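Local coordinates for protein GH5 (Bacteroidetes bacterium AC2a, PDB 4YHE) that probably hydrolyses beta-glucosidic bonds in cellulose or related glucans, as a cellulase of glycoside hydrolase family 5, at residues P72-D85 with Q137-F150. Residues are numbered along the deposited sequence; the frame is centred on the assembly and turned at random.
Sequences PTYAIERGWLDRVD and QELTMIWLQIGKRF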
ATOM      1  N   PRO A  72      17.116 -10.739  22.781  1.00 34.26           N
ATOM      2  CA  PRO A  72      16.091 -11.538  22.126  1.00 35.81           C
ATOM      3  C   PRO A  72      14.656 -10.980  22.198  1.00 35.86           C
ATOM      4  O   PRO A  72      13.755 -11.505  21.543  1.00 34.58           O
ATOM      5  CB  PRO A  72      16.165 -12.847  22.905  1.00 36.06           C
ATOM      6  CG  PRO A  72      16.500 -12.423  24.292  1.00 36.23           C
ATOM      7  CD  PRO A  72      17.342 -11.179  24.168  1.00 34.52           C
ATOM      8  N   THR A  73      14.429  -9.950  22.992  1.00 34.24           N
ATOM      9  CA  THR A  73      13.078  -9.448  23.179  1.00 35.25           C
ATOM     10  C   THR A  73      12.651  -8.417  22.114  1.00 33.31           C
ATOM     11  O   THR A  73      11.457  -8.210  21.909  1.00 31.61           O
ATOM     12  CB  THR A  73      12.944  -8.815  24.561  1.00 36.56           C
ATOM     13  OG1 THR A  73      13.993  -7.866  24.708  1.00 40.50           O
ATOM     14  CG2 THR A  73      13.085  -9.879  25.637  1.00 37.90           C
ATOM     15  N   TYR A  74      13.619  -7.766  21.464  1.00 29.06           N
ATOM     16  CA  TYR A  74      13.326  -6.766  20.438  1.00 27.78           C
ATOM     17  C   TYR A  74      12.238  -5.793  20.932  1.00 27.02           C
ATOM     18  O   TYR A  74      11.236  -5.527  20.251  1.00 27.97           O
ATOM     19  CB  TYR A  74      12.937  -7.442  19.109  1.00 25.81           C
ATOM     20  CG  TYR A  74      13.997  -8.382  18.526  1.00 25.08           C
ATOM     21  CD1 TYR A  74      15.105  -7.886  17.833  1.00 25.21           C
ATOM     22  CD2 TYR A  74      13.864  -9.759  18.634  1.00 24.51           C
ATOM     23  CE1 TYR A  74      16.055  -8.745  17.285  1.00 26.54           C
ATOM     24  CE2 TYR A  74      14.790 -10.619  18.095  1.00 25.62           C
ATOM     25  CZ  TYR A  74      15.881 -10.115  17.417  1.00 27.77           C
ATOM     26  OH  TYR A  74      16.803 -10.994  16.899  1.00 29.87           O
ATOM     27  N   ALA A  75      12.456  -5.247  22.125  1.00 25.84           N
ATOM     28  CA  ALA A  75      11.449  -4.415  22.774  1.00 26.41           C
ATOM     29  C   ALA A  75      11.220  -3.134  21.965  1.00 25.44           C
ATOM     30  O   ALA A  75      12.181  -2.452  21.612  1.00 24.52           O
ATOM     31  CB  ALA A  75      11.881  -4.062  24.200  1.00 26.56           C
ATOM     32  N   ILE A  76       9.958  -2.809  21.679  1.00 24.55           N
ATOM     33  CA  ILE A  76       9.652  -1.594  20.954  1.00 24.69           C
ATOM     34  C   ILE A  76       9.573  -0.428  21.923  1.00 25.66           C
ATOM     35  O   ILE A  76       8.845  -0.479  22.902  1.00 28.31           O
ATOM     36  CB  ILE A  76       8.291  -1.680  20.227  1.00 25.37           C
ATOM     37  CG1 ILE A  76       8.320  -2.801  19.170  1.00 26.46           C
ATOM     38  CG2 ILE A  76       7.929  -0.326  19.612  1.00 25.00           C
ATOM     39  CD1 ILE A  76       6.967  -3.033  18.533  1.00 25.71           C
ATOM     40  N   GLU A  77      10.283   0.638  21.605  1.00 25.60           N
ATOM     41  CA  GLU A  77      10.306   1.855  22.400  1.00 26.00           C
ATOM     42  C   GLU A  77       8.881   2.360  22.618  1.00 25.66           C
ATOM     43  O   GLU A  77       8.123   2.537  21.661  1.00 22.10           O
ATOM     44  CB  GLU A  77      11.171   2.848  21.641  1.00 28.71           C
ATOM     45  CG  GLU A  77      11.356   4.214  22.232  1.00 30.23           C
ATOM     46  CD  GLU A  77      11.634   5.199  21.115  1.00 32.72           C
ATOM     47  OE1 GLU A  77      12.610   4.968  20.357  1.00 29.75           O
ATOM     48  OE2 GLU A  77      10.834   6.154  20.959  1.00 36.27           O
ATOM     49  N   ARG A  78       8.483   2.560  23.872  1.00 26.23           N
ATOM     50  CA  ARG A  78       7.071   2.882  24.142  1.00 26.65           C
ATOM     51  C   ARG A  78       6.593   4.158  23.508  1.00 25.56           C
ATOM     52  O   ARG A  78       5.449   4.238  23.071  1.00 27.02           O
ATOM     53  CB  ARG A  78       6.774   2.988  25.641  1.00 33.57           C
ATOM     54  CG  ARG A  78       5.292   3.274  25.891  1.00 37.40           C
ATOM     55  CD  ARG A  78       4.768   2.543  27.095  1.00 47.15           C
ATOM     56  NE  ARG A  78       4.726   3.399  28.267  1.00 53.86           N
ATOM     57  CZ  ARG A  78       4.674   2.947  29.519  1.00 62.47           C
ATOM     58  NH1 ARG A  78       4.676   1.641  29.772  1.00 63.73           N
ATOM     59  NH2 ARG A  78       4.633   3.809  30.527  1.00 64.38           N
ATOM     60  N   GLY A  79       7.428   5.190  23.482  1.00 25.29           N
ATOM     61  CA  GLY A  79       7.016   6.457  22.883  1.00 23.27           C
ATOM     62  C   GLY A  79       6.643   6.306  21.415  1.00 22.16           C
ATOM     63  O   GLY A  79       5.680   6.922  20.923  1.00 20.91           O
ATOM     64  N   TRP A  80       7.389   5.464  20.706  1.00 21.31           N
ATOM     65  CA  TRP A  80       7.126   5.241  19.268  1.00 20.22           C
ATOM     66  C   TRP A  80       5.798   4.531  19.084  1.00 20.35           C
ATOM     67  O   TRP A  80       4.942   4.984  18.314  1.00 20.17           O
ATOM     68  CB  TRP A  80       8.250   4.440  18.634  1.00 20.18           C
ATOM     69  CG  TRP A  80       8.142   4.322  17.164  1.00 19.01           C
ATOM     70  CD1 TRP A  80       7.897   3.184  16.446  1.00 19.16           C
ATOM     71  CD2 TRP A  80       8.317   5.364  16.213  1.00 17.90           C
ATOM     72  NE1 TRP A  80       7.873   3.473  15.106  1.00 18.96           N
ATOM     73  CE2 TRP A  80       8.139   4.801  14.933  1.00 17.31           C
ATOM     74  CE3 TRP A  80       8.571   6.735  16.313  1.00 18.97           C
ATOM     75  CZ2 TRP A  80       8.222   5.553  13.774  1.00 18.33           C
ATOM     76  CZ3 TRP A  80       8.663   7.475  15.152  1.00 18.34           C
ATOM     77  CH2 TRP A  80       8.503   6.885  13.905  1.00 18.59           C
ATOM     78  N   LEU A  81       5.607   3.443  19.839  1.00 20.61           N
ATOM     79  CA  LEU A  81       4.372   2.675  19.780  1.00 20.39           C
ATOM     80  C   LEU A  81       3.167   3.543  20.206  1.00 19.77           C
ATOM     81  O   LEU A  81       2.093   3.441  19.634  1.00 20.48           O
ATOM     82  CB  LEU A  81       4.491   1.412  20.638  1.00 21.43           C
ATOM     83  CG  LEU A  81       3.343   0.414  20.589  1.00 22.23           C
ATOM     84  CD1 LEU A  81       3.038   0.015  19.157  1.00 23.28           C
ATOM     85  CD2 LEU A  81       3.698  -0.824  21.391  1.00 21.88           C
ATOM     86  N   ASP A  82       3.374   4.432  21.174  1.00 19.48           N
ATOM     87  CA  ASP A  82       2.358   5.413  21.607  1.00 20.37           C
ATOM     88  C   ASP A  82       1.870   6.306  20.473  1.00 19.52           C
ATOM     89  O   ASP A  82       0.677   6.589  20.354  1.00 17.89           O
ATOM     90  CB  ASP A  82       2.912   6.348  22.720  1.00 22.10           C
ATOM     91  CG  ASP A  82       3.019   5.699  24.117  1.00 22.12           C
ATOM     92  OD1 ASP A  82       2.521   4.599  24.362  1.00 22.58           O
ATOM     93  OD2 ASP A  82       3.643   6.324  24.994  1.00 22.19           O
ATOM     94  N   ARG A  83       2.807   6.785  19.655  1.00 19.83           N
ATOM     95  CA  ARG A  83       2.459   7.665  18.550  1.00 18.17           C
ATOM     96  C   ARG A  83       1.676   6.914  17.479  1.00 18.04           C
ATOM     97  O   ARG A  83       0.671   7.421  16.979  1.00 16.39           O
ATOM     98  CB  ARG A  83       3.716   8.302  17.968  1.00 19.03           C
ATOM     99  CG  ARG A  83       3.495   9.211  16.786  1.00 18.61           C
ATOM    100  CD  ARG A  83       2.543  10.353  17.092  1.00 18.39           C
ATOM    101  NE  ARG A  83       2.459  11.276  15.959  1.00 19.42           N
ATOM    102  CZ  ARG A  83       1.523  12.211  15.827  1.00 19.54           C
ATOM    103  NH1 ARG A  83       0.601  12.359  16.762  1.00 20.77           N
ATOM    104  NH2 ARG A  83       1.523  13.017  14.785  1.00 21.34           N
ATOM    105  N   VAL A  84       2.117   5.698  17.158  1.00 18.09           N
ATOM    106  CA  VAL A  84       1.364   4.830  16.250  1.00 18.57           C
ATOM    107  C   VAL A  84      -0.054   4.637  16.801  1.00 19.05           C
ATOM    108  O   VAL A  84      -1.038   4.839  16.067  1.00 17.93           O
ATOM    109  CB  VAL A  84       2.022   3.458  16.018  1.00 18.12           C
ATOM    110  CG1 VAL A  84       1.138   2.610  15.097  1.00 19.31           C
ATOM    111  CG2 VAL A  84       3.397   3.616  15.418  1.00 19.24           C
ATOM    112  N   ASP A  85      -0.144   4.328  18.106  1.00 19.19           N
ATOM    113  CA  ASP A  85      -1.437   4.179  18.811  1.00 20.60           C
ATOM    114  C   ASP A  85      -2.295   5.425  18.674  1.00 20.78           C
ATOM    115  O   ASP A  85      -3.488   5.342  18.367  1.00 19.42           O
ATOM    116  CB  ASP A  85      -1.161   3.874  20.306  1.00 21.76           C
ATOM    117  CG  ASP A  85      -2.370   3.344  21.076  1.00 23.45           C
ATOM    118  OD1 ASP A  85      -3.527   3.408  20.616  1.00 20.20           O
ATOM    119  OD2 ASP A  85      -2.106   2.856  22.203  1.00 25.42           O
ATOM    120  N   GLN A 137      12.287 -14.509  14.220  1.00 26.70           N
ATOM    121  CA  GLN A 137      12.123 -14.265  15.666  1.00 27.31           C
ATOM    122  C   GLN A 137      11.814 -12.785  15.931  1.00 26.55           C
ATOM    123  O   GLN A 137      10.930 -12.474  16.738  1.00 26.38           O
ATOM    124  CB  GLN A 137      13.395 -14.668  16.437  1.00 30.59           C
ATOM    125  CG  GLN A 137      13.596 -16.170  16.567  1.00 34.36           C
ATOM    126  CD  GLN A 137      14.958 -16.579  17.151  1.00 37.72           C
ATOM    127  OE1 GLN A 137      15.967 -15.907  16.976  1.00 39.91           O
ATOM    128  NE2 GLN A 137      14.981 -17.719  17.822  1.00 43.47           N
ATOM    129  N   GLU A 138      12.538 -11.890  15.239  1.00 25.71           N
ATOM    130  CA  GLU A 138      12.306 -10.429  15.356  1.00 24.71           C
ATOM    131  C   GLU A 138      10.892 -10.070  14.873  1.00 24.16           C
ATOM    132  O   GLU A 138      10.155  -9.353  15.566  1.00 21.39           O
ATOM    133  CB  GLU A 138      13.410  -9.628  14.648  1.00 24.24           C
ATOM    134  CG  GLU A 138      13.301  -8.117  14.827  1.00 23.34           C
ATOM    135  CD  GLU A 138      14.574  -7.323  14.541  1.00 23.96           C
ATOM    136  OE1 GLU A 138      15.666  -7.897  14.219  1.00 22.68           O
ATOM    137  OE2 GLU A 138      14.487  -6.074  14.676  1.00 24.15           O
ATOM    138  N   LEU A 139      10.489 -10.643  13.735  1.00 23.56           N
ATOM    139  CA  LEU A 139       9.137 -10.438  13.194  1.00 21.91           C
ATOM    140  C   LEU A 139       8.071 -10.877  14.175  1.00 21.89           C
ATOM    141  O   LEU A 139       7.079 -10.180  14.396  1.00 20.35           O
ATOM    142  CB  LEU A 139       8.959 -11.177  11.837  1.00 22.58           C
ATOM    143  CG  LEU A 139       9.541 -10.516  10.572  1.00 20.47           C
ATOM    144  CD1 LEU A 139       9.475 -11.475   9.403  1.00 19.81           C
ATOM    145  CD2 LEU A 139       8.810  -9.215  10.220  1.00 21.19           C
ATOM    146  N   THR A 140       8.271 -12.046  14.770  1.00 22.36           N
ATOM    147  CA  THR A 140       7.361 -12.544  15.773  1.00 21.89           C
ATOM    148  C   THR A 140       7.273 -11.602  16.993  1.00 22.48           C
ATOM    149  O   THR A 140       6.174 -11.236  17.428  1.00 18.22           O
ATOM    150  CB  THR A 140       7.749 -13.981  16.211  1.00 24.22           C
ATOM    151  OG1 THR A 140       7.744 -14.854  15.060  1.00 25.58           O
ATOM    152  CG2 THR A 140       6.799 -14.495  17.244  1.00 23.36           C
ATOM    153  N   MET A 141       8.417 -11.204  17.544  1.00 22.17           N
ATOM    154  CA  MET A 141       8.397 -10.307  18.712  1.00 25.55           C
ATOM    155  C   MET A 141       7.741  -8.950  18.413  1.00 25.17           C
ATOM    156  O   MET A 141       7.005  -8.385  19.249  1.00 25.05           O
ATOM    157  CB  MET A 141       9.829 -10.108  19.222  1.00 27.20           C
ATOM    158  CG  MET A 141      10.453 -11.381  19.799  1.00 30.19           C
ATOM    159  SD  MET A 141       9.507 -12.083  21.184  1.00 34.70           S
ATOM    160  CE  MET A 141       8.337 -13.221  20.471  1.00 38.08           C
ATOM    161  N   ILE A 142       7.986  -8.435  17.206  1.00 22.79           N
ATOM    162  CA  ILE A 142       7.431  -7.166  16.828  1.00 22.60           C
ATOM    163  C   ILE A 142       5.927  -7.250  16.667  1.00 21.10           C
ATOM    164  O   ILE A 142       5.182  -6.464  17.286  1.00 21.20           O
ATOM    165  CB  ILE A 142       8.107  -6.587  15.562  1.00 23.33           C
ATOM    166  CG1 ILE A 142       9.537  -6.176  15.899  1.00 24.91           C
ATOM    167  CG2 ILE A 142       7.308  -5.387  15.047  1.00 24.10           C
ATOM    168  CD1 ILE A 142      10.311  -5.670  14.710  1.00 25.18           C
ATOM    169  N   TRP A 143       5.455  -8.201  15.874  1.00 20.56           N
ATOM    170  CA  TRP A 143       4.025  -8.338  15.677  1.00 19.26           C
ATOM    171  C   TRP A 143       3.263  -8.727  16.961  1.00 21.14           C
ATOM    172  O   TRP A 143       2.116  -8.327  17.156  1.00 19.61           O
ATOM    173  CB  TRP A 143       3.709  -9.278  14.491  1.00 20.00           C
ATOM    174  CG  TRP A 143       3.703  -8.526  13.188  1.00 19.08           C
ATOM    175  CD1 TRP A 143       4.534  -8.714  12.114  1.00 17.81           C
ATOM    176  CD2 TRP A 143       2.836  -7.449  12.836  1.00 18.29           C
ATOM    177  NE1 TRP A 143       4.210  -7.868  11.116  1.00 18.26           N
ATOM    178  CE2 TRP A 143       3.199  -7.041  11.531  1.00 18.28           C
ATOM    179  CE3 TRP A 143       1.809  -6.769  13.500  1.00 18.73           C
ATOM    180  CZ2 TRP A 143       2.580  -5.976  10.876  1.00 18.71           C
ATOM    181  CZ3 TRP A 143       1.153  -5.728  12.831  1.00 18.96           C
ATOM    182  CH2 TRP A 143       1.549  -5.337  11.525  1.00 18.51           C
ATOM    183  N   LEU A 144       3.898  -9.496  17.831  1.00 22.38           N
ATOM    184  CA  LEU A 144       3.291  -9.792  19.125  1.00 25.07           C
ATOM    185  C   LEU A 144       3.030  -8.508  19.916  1.00 24.25           C
ATOM    186  O   LEU A 144       1.948  -8.331  20.457  1.00 25.24           O
ATOM    187  CB  LEU A 144       4.196 -10.713  19.932  1.00 27.00           C
ATOM    188  CG  LEU A 144       4.056 -12.214  19.722  1.00 29.83           C
ATOM    189  CD1 LEU A 144       5.125 -12.930  20.547  1.00 30.98           C
ATOM    190  CD2 LEU A 144       2.660 -12.698  20.121  1.00 28.38           C
ATOM    191  N   GLN A 145       4.018  -7.612  19.953  1.00 24.49           N
ATOM    192  CA  GLN A 145       3.893  -6.352  20.701  1.00 23.51           C
ATOM    193  C   GLN A 145       2.840  -5.456  20.108  1.00 23.57           C
ATOM    194  O   GLN A 145       2.011  -4.877  20.834  1.00 21.47           O
ATOM    195  CB  GLN A 145       5.235  -5.625  20.751  1.00 24.03           C
ATOM    196  CG  GLN A 145       6.245  -6.300  21.650  1.00 24.95           C
ATOM    197  CD  GLN A 145       7.616  -5.693  21.544  1.00 25.50           C
ATOM    198  OE1 GLN A 145       7.889  -4.640  22.135  1.00 27.10           O
ATOM    199  NE2 GLN A 145       8.501  -6.346  20.801  1.00 26.74           N
ATOM    200  N   ILE A 146       2.861  -5.339  18.771  1.00 21.23           N
ATOM    201  CA  ILE A 146       1.905  -4.534  18.085  1.00 20.67           C
ATOM    202  C   ILE A 146       0.510  -5.047  18.349  1.00 20.17           C
ATOM    203  O   ILE A 146      -0.379  -4.272  18.664  1.00 20.65           O
ATOM    204  CB  ILE A 146       2.158  -4.465  16.555  1.00 20.00           C
ATOM    205  CG1 ILE A 146       3.460  -3.721  16.276  1.00 21.03           C
ATOM    206  CG2 ILE A 146       0.999  -3.790  15.857  1.00 19.68           C
ATOM    207  CD1 ILE A 146       3.976  -3.839  14.854  1.00 20.01           C
ATOM    208  N   GLY A 147       0.301  -6.348  18.189  1.00 21.18           N
ATOM    209  CA  GLY A 147      -1.005  -6.928  18.454  1.00 21.92           C
ATOM    210  C   GLY A 147      -1.444  -6.733  19.915  1.00 21.22           C
ATOM    211  O   GLY A 147      -2.607  -6.440  20.186  1.00 22.35           O
ATOM    212  N   LYS A 148      -0.529  -6.894  20.855  1.00 23.46           N
ATOM    213  CA  LYS A 148      -0.903  -6.716  22.270  1.00 24.97           C
ATOM    214  C   LYS A 148      -1.344  -5.297  22.582  1.00 25.07           C
ATOM    215  O   LYS A 148      -2.294  -5.112  23.325  1.00 24.65           O
ATOM    216  CB  LYS A 148       0.218  -7.145  23.192  1.00 28.02           C
ATOM    217  CG  LYS A 148       0.241  -8.654  23.343  1.00 32.41           C
ATOM    218  CD  LYS A 148       1.467  -9.119  24.111  1.00 34.71           C
ATOM    219  CE  LYS A 148       1.595 -10.636  24.065  1.00 36.80           C
ATOM    220  NZ  LYS A 148       2.997 -11.000  24.385  1.00 37.22           N
ATOM    221  N   ARG A 149      -0.720  -4.294  21.964  1.00 23.68           N
ATOM    222  CA  ARG A 149      -1.157  -2.908  22.157  1.00 24.41           C
ATOM    223  C   ARG A 149      -2.586  -2.700  21.663  1.00 23.67           C
ATOM    224  O   ARG A 149      -3.379  -1.962  22.279  1.00 23.38           O
ATOM    225  CB  ARG A 149      -0.198  -1.956  21.426  1.00 25.40           C
ATOM    226  CG  ARG A 149      -0.429  -0.503  21.718  1.00 27.92           C
ATOM    227  CD  ARG A 149       0.045  -0.170  23.133  1.00 30.06           C
ATOM    228  NE  ARG A 149       0.066   1.248  23.196  1.00 35.28           N
ATOM    229  CZ  ARG A 149       1.078   2.032  23.499  1.00 29.02           C
ATOM    230  NH1 ARG A 149       2.265   1.593  23.909  1.00 27.22           N
ATOM    231  NH2 ARG A 149       0.832   3.309  23.424  1.00 30.81           N
ATOM    232  N   PHE A 150      -2.925  -3.348  20.548  1.00 22.91           N
ATOM    233  CA  PHE A 150      -4.180  -3.077  19.834  1.00 23.54           C
ATOM    234  C   PHE A 150      -5.245  -4.171  20.026  1.00 23.56           C
ATOM    235  O   PHE A 150      -6.233  -4.242  19.300  1.00 20.89           O
ATOM    236  CB  PHE A 150      -3.865  -2.844  18.334  1.00 23.53           C
ATOM    237  CG  PHE A 150      -3.038  -1.610  18.081  1.00 23.93           C
ATOM    238  CD1 PHE A 150      -3.562  -0.364  18.336  1.00 24.03           C
ATOM    239  CD2 PHE A 150      -1.728  -1.699  17.610  1.00 22.80           C
ATOM    240  CE1 PHE A 150      -2.817   0.772  18.140  1.00 24.51           C
ATOM    241  CE2 PHE A 150      -0.978  -0.567  17.404  1.00 24.27           C
ATOM    242  CZ  PHE A 150      -1.507   0.671  17.679  1.00 26.20           C
TER
HETATM  243  O   HOH W   1      16.838 -13.458  18.139  1.00 39.80           O
HETATM  244  O   HOH W   2      -4.073   1.262  23.038  1.00 36.99           O
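Q145 reads the backbone of the loop before helix 78-93 with both ends of its amide. Its OE1 accepts from I76 N at 2.8 Å, in the carbonyl plane and on a lone pair, while NE2 donates almost straight to Y74 O at 2.9 Å, the acceptor lying in the amide plane. A glutamine suits this place because one flat group offers acceptor and donor to two backbone atoms of an irregular chain; a further bond from NE2 to M141 O, one turn back, fixes the amide's rotation. Y74 suits its place by laying a flat ring over E138, whose CB sits 3.7 Å from the ring centroid in a CH-pi contact, with the carboxylate nearly parallel to the ring (17°), while its hydroxyl meets a water shared with Q137 OE1. M141 CG comes in at the ring edge. I76 spreads CD1 over Q145 CB, I142 and I146. These helices follow the second and third strands of the TIM barrel and are consecutive on its outside, joined through strand 97-101, whose I100 touches I146 and F150. Farther along, R149 enters a hole formed by R78, L81, D82 and D85. An arginine is long enough to pass L81, whose CG covers one guanidinium face, and has N-H groups for two carboxylates. NE and NH2 both grip D85 OD2, NE at 2.9 Å; D82 OD1 forms a second salt bridge with NH2, modelled implausibly short at 2.3 Å, so its detail is doubtful. F150 touches V84 CG1 through CZ at 4.2 Å and L81 CD1 through CE2, with F159 and L157 of strand 157-160 also against its ring.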